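Local coordinates for protein DNA polymerase III beta subunit (Streptococcus pyogenes, PDB 2AVT) that probably serves as the sliding clamp of bacterial replication, a ring-shaped dimer that encircles DNA and keeps the polymerase attached to its template, at residues Ala14-Thr18 against Thr44-Ser48. Sequence-based numbering, arbitrary orientation.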
loop_
_atom_site.group_PDB
_atom_site.type_symbol
_atom_site.label_atom_id
_atom_site.label_comp_id
_atom_site.label_asym_id
_atom_site.label_seq_id
_atom_site.Cartn_x
_atom_site.Cartn_y
_atom_site.Cartn_z
ATOM N N ALA A 14 5.607 -5.045 20.697
ATOM C CA ALA A 14 6.911 -4.514 21.087
ATOM C C ALA A 14 7.967 -4.688 19.985
ATOM O O ALA A 14 8.842 -3.842 19.819
ATOM C CB ALA A 14 7.390 -5.193 22.373
ATOM N N LEU A 15 7.891 -5.797 19.253
ATOM C CA LEU A 15 8.829 -6.067 18.171
ATOM C C LEU A 15 8.644 -5.080 17.027
ATOM O O LEU A 15 9.616 -4.557 16.490
ATOM C CB LEU A 15 8.649 -7.499 17.645
ATOM C CG LEU A 15 9.216 -8.612 18.529
ATOM C CD1 LEU A 15 8.707 -9.995 18.075
ATOM C CD2 LEU A 15 10.733 -8.543 18.479
ATOM N N ASN A 16 7.395 -4.832 16.649
ATOM C CA ASN A 16 7.115 -3.912 15.557
ATOM C C ASN A 16 7.516 -2.484 15.890
ATOM O O ASN A 16 7.794 -1.696 14.999
ATOM C CB ASN A 16 5.637 -3.948 15.186
ATOM C CG ASN A 16 5.247 -5.240 14.503
ATOM O OD1 ASN A 16 6.097 -5.948 13.962
ATOM N ND2 ASN A 16 3.954 -5.546 14.504
ATOM N N THR A 17 7.533 -2.149 17.174
ATOM C CA THR A 17 7.926 -0.807 17.590
ATOM C C THR A 17 9.432 -0.653 17.422
ATOM O O THR A 17 9.922 0.358 16.917
ATOM C CB THR A 17 7.597 -0.560 19.066
ATOM O OG1 THR A 17 6.180 -0.627 19.256
ATOM C CG2 THR A 17 8.097 0.805 19.498
ATOM N N THR A 18 10.158 -1.668 17.875
ATOM C CA THR A 18 11.610 -1.681 17.798
ATOM C C THR A 18 12.069 -1.710 16.337
ATOM O O THR A 18 13.068 -1.081 15.979
ATOM C CB THR A 18 12.174 -2.918 18.524
ATOM O OG1 THR A 18 11.649 -2.969 19.861
ATOM C CG2 THR A 18 13.693 -2.848 18.585
ATOM N N THR A 44 14.489 -6.992 26.959
ATOM C CA THR A 44 14.796 -5.751 26.268
ATOM C C THR A 44 15.150 -5.984 24.805
ATOM O O THR A 44 16.034 -6.788 24.481
ATOM C CB THR A 44 15.948 -5.006 26.968
ATOM O OG1 THR A 44 15.530 -4.642 28.289
ATOM C CG2 THR A 44 16.316 -3.745 26.201
ATOM N N LEU A 45 14.447 -5.266 23.935
ATOM C CA LEU A 45 14.644 -5.368 22.489
ATOM C C LEU A 45 15.351 -4.123 21.981
ATOM O O LEU A 45 14.951 -2.996 22.312
ATOM C CB LEU A 45 13.288 -5.501 21.794
ATOM C CG LEU A 45 12.383 -6.595 22.367
ATOM C CD1 LEU A 45 11.043 -6.594 21.628
ATOM C CD2 LEU A 45 13.058 -7.952 22.219
ATOM N N THR A 46 16.399 -4.320 21.182
ATOM C CA THR A 46 17.155 -3.194 20.634
ATOM C C THR A 46 17.293 -3.269 19.117
ATOM O O THR A 46 17.579 -4.334 18.556
ATOM C CB THR A 46 18.587 -3.113 21.227
ATOM O OG1 THR A 46 18.522 -2.973 22.651
ATOM C CG2 THR A 46 19.335 -1.919 20.640
ATOM N N GLY A 47 17.076 -2.131 18.472
ATOM C CA GLY A 47 17.193 -2.030 17.028
ATOM C C GLY A 47 17.836 -0.688 16.706
ATOM O O GLY A 47 17.665 0.280 17.468
ATOM N N SER A 48 18.592 -0.625 15.609
ATOM C CA SER A 48 19.241 0.619 15.189
ATOM C C SER A 48 19.592 0.578 13.711
ATOM O O SER A 48 19.806 -0.498 13.139
ATOM C CB SER A 48 20.504 0.899 16.013
ATOM O OG SER A 48 21.470 -0.112 15.825
#
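A14 sets its CB 4.0 Å from CD1 of L45, a branch end that the strand leucine pushes in against the last turn of the helix. L15 CD2 lies 3.7 Å from L45 CD1, the two leucine side chains crossing at about a right angle; L15 also packs on I34 of strand 33-39 and on F82 and I83 of helix 79-88. T18 OG1 bonds back to the carbonyl O of A14 (2.9 Å), 25° off the carbonyl plane, while T18 N reaches that oxygen from the opposite face, so two donors of one residue grip it. With the hydroxyl turned inward to its own helix, anti to the carbonyl carbon (chi1 -53°), T18 CG2 is left to press on the strand backbone, 3.5 Å from G47 N. T18 OG1 also touches L45 CB, 3.6 Å away. A CB on G47 would clash with T18 O; without one, the CA atoms of G47 and T18 come within 5.6 Å. The axes of the two segments run in the same general direction, 26° apart and 8.4 Å at closest approach. This is helix-on-sheet packing within the N-terminal domain of the beta clamp, helix 8-18 lying against an antiparallel sheet as in other DNA sliding clamps.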